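Local structure of cruciferin (3KGL) at residues Met335-Asn345 against Ile380-Lys388; Glu147-Ala156 against Arg286-Pro294. The protein probably serves as a seed storage protein, an 11S globulin that forms part of the nutrient reservoir of the rapeseed. All blocks are in the same frame, centred on the assembly; numbering follows the deposited sequence.

Interaction 1. Residues Met335-Asn345 against Ile380-Lys388; sequences MVLPQWNANAN and IPQGFSVVK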
loop_
_atom_site.group_PDB
_atom_site.type_symbol
_atom_site.label_atom_id
_atom_site.label_comp_id
_atom_site.label_asym_id
_atom_site.label_seq_id
_atom_site.Cartn_x
_atom_site.Cartn_y
_atom_site.Cartn_z
ATOM N N MET A 335 4.157 -34.387 12.720
ATOM C CA MET A 335 3.102 -33.385 12.647
ATOM C C MET A 335 3.626 -31.983 12.926
ATOM O O MET A 335 4.457 -31.777 13.814
ATOM C CB MET A 335 1.971 -33.725 13.617
ATOM C CG MET A 335 0.965 -32.609 13.820
ATOM S SD MET A 335 -0.299 -33.028 15.035
ATOM C CE MET A 335 0.630 -32.910 16.554
ATOM N N VAL A 336 3.140 -31.027 12.140
ATOM C CA VAL A 336 3.413 -29.624 12.372
ATOM C C VAL A 336 2.234 -29.049 13.110
ATOM O O VAL A 336 1.193 -28.776 12.518
ATOM C CB VAL A 336 3.601 -28.833 11.075
ATOM C CG1 VAL A 336 4.341 -27.532 11.378
ATOM C CG2 VAL A 336 4.365 -29.662 10.054
ATOM N N LEU A 337 2.412 -28.883 14.411
ATOM C CA LEU A 337 1.403 -28.308 15.280
ATOM C C LEU A 337 0.610 -27.176 14.638
ATOM O O LEU A 337 1.167 -26.328 13.938
ATOM C CB LEU A 337 2.079 -27.794 16.542
ATOM C CG LEU A 337 2.845 -28.910 17.225
ATOM C CD1 LEU A 337 3.537 -28.396 18.460
ATOM C CD2 LEU A 337 1.857 -30.009 17.557
ATOM N N PRO A 338 -0.697 -27.146 14.912
ATOM C CA PRO A 338 -1.633 -26.129 14.428
ATOM C C PRO A 338 -1.105 -24.710 14.615
ATOM O O PRO A 338 -1.011 -24.226 15.741
ATOM C CB PRO A 338 -2.858 -26.346 15.313
ATOM C CG PRO A 338 -2.785 -27.771 15.705
ATOM C CD PRO A 338 -1.335 -28.069 15.867
ATOM N N GLN A 339 -0.776 -24.059 13.507
ATOM C CA GLN A 339 -0.265 -22.691 13.506
ATOM C C GLN A 339 -1.092 -21.798 12.576
ATOM O O GLN A 339 -1.805 -22.285 11.703
ATOM C CB GLN A 339 1.205 -22.685 13.061
ATOM C CG GLN A 339 1.442 -23.149 11.613
ATOM C CD GLN A 339 2.873 -23.595 11.347
ATOM O OE1 GLN A 339 3.401 -23.427 10.238
ATOM N NE2 GLN A 339 3.507 -24.175 12.364
ATOM N N TRP A 340 -1.004 -20.490 12.766
ATOM C CA TRP A 340 -1.537 -19.557 11.785
ATOM C C TRP A 340 -0.481 -18.509 11.506
ATOM O O TRP A 340 0.541 -18.485 12.161
ATOM C CB TRP A 340 -2.831 -18.921 12.268
ATOM C CG TRP A 340 -2.703 -17.752 13.235
ATOM C CD1 TRP A 340 -2.528 -16.429 12.914
ATOM C CD2 TRP A 340 -2.812 -17.796 14.668
ATOM N NE1 TRP A 340 -2.499 -15.661 14.053
ATOM C CE2 TRP A 340 -2.673 -16.476 15.141
ATOM C CE3 TRP A 340 -3.001 -18.827 15.595
ATOM C CZ2 TRP A 340 -2.707 -16.165 16.487
ATOM C CZ3 TRP A 340 -3.037 -18.513 16.932
ATOM C CH2 TRP A 340 -2.890 -17.197 17.367
ATOM N N ASN A 341 -0.699 -17.663 10.515
ATOM C CA ASN A 341 0.234 -16.576 10.274
ATOM C C ASN A 341 -0.366 -15.250 10.723
ATOM O O ASN A 341 -1.479 -14.897 10.333
ATOM C CB ASN A 341 0.674 -16.555 8.812
ATOM C CG ASN A 341 1.473 -17.785 8.440
ATOM O OD1 ASN A 341 2.002 -18.458 9.317
ATOM N ND2 ASN A 341 1.557 -18.094 7.148
ATOM N N ALA A 342 0.374 -14.536 11.566
ATOM C CA ALA A 342 -0.128 -13.330 12.212
ATOM C C ALA A 342 -0.220 -12.149 11.265
ATOM O O ALA A 342 -1.053 -11.260 11.464
ATOM C CB ALA A 342 0.735 -12.978 13.387
ATOM N N ASN A 343 0.624 -12.143 10.232
ATOM C CA ASN A 343 0.778 -10.960 9.377
ATOM C C ASN A 343 1.039 -11.249 7.908
ATOM O O ASN A 343 1.441 -10.357 7.159
ATOM C CB ASN A 343 1.884 -10.041 9.912
ATOM C CG ASN A 343 3.259 -10.733 9.994
ATOM O OD1 ASN A 343 3.368 -11.964 10.043
ATOM N ND2 ASN A 343 4.315 -9.923 10.024
ATOM N N ALA A 344 0.805 -12.488 7.491
ATOM C CA ALA A 344 1.059 -12.862 6.104
ATOM C C ALA A 344 0.029 -13.819 5.530
ATOM O O ALA A 344 -0.604 -14.605 6.238
ATOM C CB ALA A 344 2.443 -13.458 5.968
ATOM N N ASN A 345 -0.132 -13.747 4.220
ATOM C CA ASN A 345 -0.855 -14.780 3.518
ATOM C C ASN A 345 0.157 -15.788 3.041
ATOM O O ASN A 345 1.239 -15.416 2.609
ATOM C CB ASN A 345 -1.618 -14.188 2.352
ATOM C CG ASN A 345 -2.808 -13.403 2.804
ATOM O OD1 ASN A 345 -3.155 -13.415 3.991
ATOM N ND2 ASN A 345 -3.446 -12.708 1.873
ATOM N N ILE A 380 -3.324 -20.376 2.092
ATOM C CA ILE A 380 -3.639 -20.245 3.511
ATOM C C ILE A 380 -3.593 -18.769 3.942
ATOM O O ILE A 380 -2.526 -18.248 4.274
ATOM C CB ILE A 380 -2.635 -21.056 4.347
ATOM C CG1 ILE A 380 -2.531 -22.480 3.804
ATOM C CG2 ILE A 380 -3.001 -21.039 5.826
ATOM C CD1 ILE A 380 -1.524 -23.340 4.537
ATOM N N PRO A 381 -4.754 -18.087 3.938
ATOM C CA PRO A 381 -4.787 -16.647 4.206
ATOM C C PRO A 381 -4.502 -16.333 5.671
ATOM O O PRO A 381 -4.809 -17.168 6.528
ATOM C CB PRO A 381 -6.231 -16.254 3.860
ATOM C CG PRO A 381 -6.812 -17.438 3.139
ATOM C CD PRO A 381 -6.092 -18.619 3.657
ATOM N N GLN A 382 -3.926 -15.154 5.929
ATOM C CA GLN A 382 -3.678 -14.635 7.273
ATOM C C GLN A 382 -4.766 -14.930 8.308
ATOM O O GLN A 382 -5.877 -14.418 8.204
ATOM C CB GLN A 382 -3.494 -13.123 7.196
ATOM C CG GLN A 382 -3.713 -12.404 8.516
ATOM C CD GLN A 382 -3.573 -10.904 8.388
ATOM O OE1 GLN A 382 -4.080 -10.291 7.442
ATOM N NE2 GLN A 382 -2.883 -10.299 9.346
ATOM N N GLY A 383 -4.443 -15.730 9.322
ATOM C CA GLY A 383 -5.416 -16.057 10.353
ATOM C C GLY A 383 -6.019 -17.451 10.278
ATOM O O GLY A 383 -6.377 -18.044 11.298
ATOM N N PHE A 384 -6.175 -17.971 9.068
ATOM C CA PHE A 384 -6.519 -19.369 8.910
ATOM C C PHE A 384 -5.458 -20.202 9.623
ATOM O O PHE A 384 -4.268 -19.913 9.533
ATOM C CB PHE A 384 -6.569 -19.736 7.433
ATOM C CG PHE A 384 -7.750 -19.167 6.707
ATOM C CD1 PHE A 384 -8.210 -17.901 6.997
ATOM C CD2 PHE A 384 -8.387 -19.890 5.715
ATOM C CE1 PHE A 384 -9.293 -17.370 6.320
ATOM C CE2 PHE A 384 -9.469 -19.356 5.033
ATOM C CZ PHE A 384 -9.920 -18.093 5.337
ATOM N N SER A 385 -5.897 -21.225 10.339
ATOM C CA SER A 385 -5.004 -22.053 11.133
ATOM C C SER A 385 -4.878 -23.441 10.521
ATOM O O SER A 385 -5.872 -24.036 10.087
ATOM C CB SER A 385 -5.474 -22.122 12.596
ATOM O OG SER A 385 -6.735 -21.490 12.765
ATOM N N VAL A 386 -3.647 -23.948 10.503
ATOM C CA VAL A 386 -3.294 -25.099 9.689
ATOM C C VAL A 386 -2.628 -26.175 10.513
ATOM O O VAL A 386 -1.713 -25.884 11.279
ATOM C CB VAL A 386 -2.275 -24.702 8.592
ATOM C CG1 VAL A 386 -2.054 -25.840 7.582
ATOM C CG2 VAL A 386 -2.724 -23.456 7.884
ATOM N N VAL A 387 -3.074 -27.420 10.346
ATOM C CA VAL A 387 -2.283 -28.564 10.798
ATOM C C VAL A 387 -1.958 -29.499 9.632
ATOM O O VAL A 387 -2.743 -29.645 8.694
ATOM C CB VAL A 387 -2.957 -29.344 11.923
ATOM C CG1 VAL A 387 -3.993 -30.306 11.351
ATOM C CG2 VAL A 387 -1.909 -30.093 12.721
ATOM N N LYS A 388 -0.785 -30.112 9.682
ATOM C CA LYS A 388 -0.371 -31.015 8.622
ATOM C C LYS A 388 0.380 -32.202 9.219
ATOM O O LYS A 388 1.255 -32.015 10.042
ATOM C CB LYS A 388 0.466 -30.271 7.567
ATOM C CG LYS A 388 1.039 -28.921 8.024
ATOM C CD LYS A 388 1.717 -28.159 6.875
ATOM C CE LYS A 388 1.850 -26.657 7.187
ATOM N NZ LYS A 388 2.960 -26.304 8.132
#

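Interaction 2. Residues Glu147-Ala156 against Arg286-Pro294; sequences EHIRTGDTIA and RCTDNLDDP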
loop_
_atom_site.group_PDB
_atom_site.type_symbol
_atom_site.label_atom_id
_atom_site.label_comp_id
_atom_site.label_asym_id
_atom_site.label_seq_id
_atom_site.Cartn_x
_atom_site.Cartn_y
_atom_site.Cartn_z
ATOM N N GLU A 147 25.001 -17.299 -12.299
ATOM C CA GLU A 147 25.064 -18.151 -11.121
ATOM C C GLU A 147 24.713 -19.608 -11.464
ATOM O O GLU A 147 24.084 -19.872 -12.489
ATOM C CB GLU A 147 24.123 -17.609 -10.037
ATOM C CG GLU A 147 24.629 -16.351 -9.331
ATOM C CD GLU A 147 23.510 -15.376 -8.961
ATOM O OE1 GLU A 147 23.130 -14.542 -9.819
ATOM O OE2 GLU A 147 23.026 -15.430 -7.806
ATOM N N HIS A 148 25.158 -20.548 -10.626
ATOM C CA HIS A 148 24.709 -21.931 -10.720
ATOM C C HIS A 148 23.627 -22.134 -9.676
ATOM O O HIS A 148 23.706 -21.584 -8.573
ATOM C CB HIS A 148 25.848 -22.923 -10.485
ATOM C CG HIS A 148 25.450 -24.359 -10.675
ATOM N ND1 HIS A 148 25.222 -25.216 -9.619
ATOM C CD2 HIS A 148 25.243 -25.084 -11.802
ATOM C CE1 HIS A 148 24.887 -26.407 -10.088
ATOM N NE2 HIS A 148 24.891 -26.353 -11.409
ATOM N N ILE A 149 22.613 -22.912 -10.032
ATOM C CA ILE A 149 21.514 -23.201 -9.123
ATOM C C ILE A 149 21.280 -24.702 -9.006
ATOM O O ILE A 149 21.424 -25.447 -9.982
ATOM C CB ILE A 149 20.214 -22.511 -9.566
ATOM C CG1 ILE A 149 19.924 -22.815 -11.036
ATOM C CG2 ILE A 149 20.311 -21.018 -9.355
ATOM C CD1 ILE A 149 18.580 -22.339 -11.489
ATOM N N ARG A 150 20.937 -25.131 -7.795
ATOM C CA ARG A 150 20.659 -26.532 -7.498
ATOM C C ARG A 150 19.410 -26.570 -6.653
ATOM O O ARG A 150 18.973 -25.540 -6.158
ATOM C CB ARG A 150 21.813 -27.172 -6.713
ATOM C CG ARG A 150 22.362 -26.299 -5.592
ATOM C CD ARG A 150 22.749 -27.101 -4.356
ATOM N NE ARG A 150 23.294 -26.213 -3.332
ATOM C CZ ARG A 150 23.242 -26.436 -2.021
ATOM N NH1 ARG A 150 22.671 -27.542 -1.548
ATOM N NH2 ARG A 150 23.751 -25.536 -1.177
ATOM N N THR A 151 18.856 -27.760 -6.459
ATOM C CA THR A 151 17.620 -27.906 -5.699
ATOM C C THR A 151 17.707 -27.272 -4.307
ATOM O O THR A 151 18.689 -27.447 -3.590
ATOM C CB THR A 151 17.188 -29.375 -5.628
ATOM O OG1 THR A 151 16.750 -29.796 -6.931
ATOM C CG2 THR A 151 16.058 -29.560 -4.639
ATOM N N GLY A 152 16.682 -26.503 -3.952
ATOM C CA GLY A 152 16.627 -25.860 -2.655
ATOM C C GLY A 152 17.003 -24.391 -2.684
ATOM O O GLY A 152 16.734 -23.650 -1.732
ATOM N N ASP A 153 17.640 -23.958 -3.765
ATOM C CA ASP A 153 17.971 -22.550 -3.901
ATOM C C ASP A 153 16.682 -21.735 -3.888
ATOM O O ASP A 153 15.691 -22.108 -4.507
ATOM C CB ASP A 153 18.749 -22.269 -5.196
ATOM C CG ASP A 153 20.203 -22.715 -5.133
ATOM O OD1 ASP A 153 20.778 -22.778 -4.021
ATOM O OD2 ASP A 153 20.774 -22.994 -6.212
ATOM N N THR A 154 16.702 -20.620 -3.175
ATOM C CA THR A 154 15.578 -19.711 -3.156
ATOM C C THR A 154 16.026 -18.353 -3.698
ATOM O O THR A 154 16.877 -17.694 -3.109
ATOM C CB THR A 154 15.020 -19.589 -1.742
ATOM O OG1 THR A 154 14.918 -20.900 -1.171
ATOM C CG2 THR A 154 13.638 -18.927 -1.759
ATOM N N ILE A 155 15.451 -17.956 -4.830
ATOM C CA ILE A 155 15.848 -16.742 -5.545
ATOM C C ILE A 155 14.868 -15.585 -5.360
ATOM O O ILE A 155 13.656 -15.796 -5.359
ATOM C CB ILE A 155 15.962 -17.012 -7.061
ATOM C CG1 ILE A 155 17.278 -17.722 -7.394
ATOM C CG2 ILE A 155 15.808 -15.717 -7.850
ATOM C CD1 ILE A 155 17.143 -19.213 -7.500
ATOM N N ALA A 156 15.389 -14.363 -5.220
ATOM C CA ALA A 156 14.541 -13.166 -5.138
ATOM C C ALA A 156 14.741 -12.201 -6.307
ATOM O O ALA A 156 15.859 -12.008 -6.801
ATOM C CB ALA A 156 14.739 -12.452 -3.831
ATOM N N ARG A 286 23.089 -9.967 -1.505
ATOM C CA ARG A 286 22.858 -11.391 -1.731
ATOM C C ARG A 286 21.372 -11.623 -2.034
ATOM O O ARG A 286 20.505 -11.226 -1.250
ATOM C CB ARG A 286 23.292 -12.200 -0.503
ATOM C CG ARG A 286 23.610 -13.663 -0.777
ATOM C CD ARG A 286 23.627 -14.479 0.509
ATOM N NE ARG A 286 24.058 -15.860 0.281
ATOM C CZ ARG A 286 23.670 -16.900 1.019
ATOM N NH1 ARG A 286 22.829 -16.720 2.032
ATOM N NH2 ARG A 286 24.115 -18.125 0.740
ATOM N N CYS A 287 21.085 -12.251 -3.174
ATOM C CA CYS A 287 19.707 -12.462 -3.613
ATOM C C CYS A 287 19.310 -13.945 -3.735
ATOM O O CYS A 287 18.133 -14.255 -3.884
ATOM C CB CYS A 287 19.428 -11.704 -4.920
ATOM S SG CYS A 287 18.947 -9.937 -4.734
ATOM N N THR A 288 20.287 -14.853 -3.665
ATOM C CA THR A 288 20.022 -16.300 -3.680
ATOM C C THR A 288 20.374 -16.933 -2.328
ATOM O O THR A 288 21.165 -16.378 -1.566
ATOM C CB THR A 288 20.842 -17.033 -4.774
ATOM O OG1 THR A 288 20.993 -16.196 -5.927
ATOM C CG2 THR A 288 20.158 -18.317 -5.179
ATOM N N ASP A 289 19.803 -18.099 -2.036
ATOM C CA ASP A 289 20.066 -18.787 -0.771
ATOM C C ASP A 289 19.497 -20.204 -0.813
ATOM O O ASP A 289 18.517 -20.452 -1.505
ATOM C CB ASP A 289 19.460 -18.002 0.399
ATOM C CG ASP A 289 20.174 -18.273 1.720
ATOM O OD1 ASP A 289 20.682 -19.399 1.913
ATOM O OD2 ASP A 289 20.231 -17.360 2.568
ATOM N N ASN A 290 20.096 -21.138 -0.082
ATOM C CA ASN A 290 19.617 -22.523 -0.126
ATOM C C ASN A 290 18.913 -23.003 1.144
ATOM O O ASN A 290 19.507 -23.059 2.224
ATOM C CB ASN A 290 20.729 -23.495 -0.538
ATOM C CG ASN A 290 20.195 -24.877 -0.859
ATOM O OD1 ASN A 290 19.821 -25.634 0.043
ATOM N ND2 ASN A 290 20.147 -25.215 -2.155
ATOM N N LEU A 291 17.639 -23.359 0.991
ATOM C CA LEU A 291 16.784 -23.706 2.117
ATOM C C LEU A 291 16.860 -25.184 2.475
ATOM O O LEU A 291 16.370 -25.593 3.527
ATOM C CB LEU A 291 15.339 -23.307 1.821
ATOM C CG LEU A 291 15.057 -21.823 1.986
ATOM C CD1 LEU A 291 13.583 -21.553 1.827
ATOM C CD2 LEU A 291 15.558 -21.387 3.346
ATOM N N ASP A 292 17.473 -25.982 1.602
ATOM C CA ASP A 292 17.731 -27.391 1.905
ATOM C C ASP A 292 18.963 -27.573 2.802
ATOM O O ASP A 292 19.433 -28.691 3.012
ATOM C CB ASP A 292 17.884 -28.197 0.620
ATOM C CG ASP A 292 16.552 -28.579 0.017
ATOM O OD1 ASP A 292 15.536 -28.499 0.742
ATOM O OD2 ASP A 292 16.525 -28.961 -1.174
ATOM N N ASP A 293 19.466 -26.456 3.329
ATOM C CA ASP A 293 20.610 -26.438 4.237
ATOM C C ASP A 293 20.137 -26.357 5.687
ATOM O O ASP A 293 19.785 -25.275 6.172
ATOM C CB ASP A 293 21.502 -25.235 3.923
ATOM C CG ASP A 293 22.943 -25.444 4.346
ATOM O OD1 ASP A 293 23.180 -26.061 5.416
ATOM O OD2 ASP A 293 23.836 -24.981 3.599
ATOM N N PRO A 294 20.118 -27.511 6.377
ATOM C CA PRO A 294 19.693 -27.696 7.773
ATOM C C PRO A 294 20.557 -26.986 8.824
ATOM O O PRO A 294 20.122 -26.865 9.969
ATOM C CB PRO A 294 19.792 -29.211 7.965
ATOM C CG PRO A 294 19.673 -29.770 6.612
ATOM C CD PRO A 294 20.369 -28.799 5.717
#

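Interaction 1. Residues Met335-Asn345 against Ile380-Lys388
N345 reaches across to the backbone of Q382: the Q382 N–H points almost straight at N345 OD1 over 2.7 Å, with an angle of 171° at the hydrogen, while approaching from a tilt out of the plane of that amide. The two side-chain amides are turned 72° apart and serve different partners. With CG anti to the backbone N (chi1 160°) and the chain extended beyond it, Q382 carries NE2 to 3.0 Å from A342 O, which lies in the plane of the glutamine amide; seen from A342, the donor sits above the carbonyl plane. Q382 OE1 accepts the N–H of Q187 from the second subunit, and N345 ND2 binds the carbonyl of that same residue. Shortened to an alanine here, the Q382 side chain would lose both amide atoms, which is likely to leave A342 O and Q187 N of the second subunit without these mates. G383 suits the third position of the type II turn P381–F384, whose positive phi crowds any side chain.

Beyond the turn, two strands of the C-terminal cupin barrel pair antiparallel. Q339 and V386 exchange two backbone bonds, and V336 N donates to K388 O at 3.0 Å, with a beta bulge between these pairs. P338, lacking an N–H, packs its CD 3.8 Å from V387 CG2, the two side chains pointing the same way, while M335 CG approaches this methyl too. K388 crosses V336 obliquely; its NZ has a weak, long ion pair with E399. The chemistry is thus divided: apolar and backbone pairing hold the strands, while the side-chain amides of Q382 and N345, in the facing loops, engage the neighbouring subunit.

Interaction 2. Residues Glu147-Ala156 against Arg286-Pro294
D153 and N290 face each other as an antiparallel non-hydrogen-bonded pair at the edge of the N-terminal cupin barrel, where 286-294 adds a short, weakly bonded last strand beside strand 153-157. In 11S globulins the acidic and basic chains are cut apart ahead of this strand, so the contact probably joins the two mature chains. Backbone bonds run along it: A156 N donates to C287 O at 3.1 Å and L291 N to G152 O at 2.9 Å.

Near the A156 end of the pairing, T288 OG1 donates to E147 OE2 over 2.9 Å, while E147 OE1 forms a salt bridge with R78. A threonine suits both neighbours, since its CG2 lies 3.7 Å from I155 CG1, alongside it and pointing the same way. L291 instead brings CG and CD1 against T154 OG1, and both residues also touch strand 305-310 of the C-terminal barrel.

The type II turn R150–D153 needs G152 twice over: its backbone has a positive phi, and a CB there would run into N290 and D292. D292 lies beside T151 CG2 and directs OD1 to R327, which ties segment 286-294 to strand 324-331 of the second cupin domain. D153 uses its two oxygens separately, OD2 taking the R150 N–H and OD1 facing the asparagine.

N290, with CG anti to its N (chi1 -168°), holds its amide between these groups. ND2 donates to T151 O at 3.0 Å and to D153 OD1 at 3.1 Å. Both acceptors lie near the amide plane, yet the D153 carboxylate stands 85° to it. The R150 guanidinium stacks on this amide with the planes 8° apart, ND2 lying over its centre, 3.3 Å from CZ.

How the interactions relate
Interaction 2 closes along the chain before interaction 1 opens, and their centres lie 24 Å apart, with nearest atoms about 13 Å from each other and no touch. Each belongs to one of the two cupin barrels of the subunit: interaction 2 finishes the edge of the first, and its 286-294 segment leads directly into the second, which contains interaction 1. Their surroundings differ. Interaction 1 is buried and lies against the second subunit, where W340 stacks on F60 of that subunit, whereas no other chain of the assembly touches interaction 2. Neither belongs to a known active site; a sulfate, probably from crystallisation, lies about 5 Å from the M335 side chain.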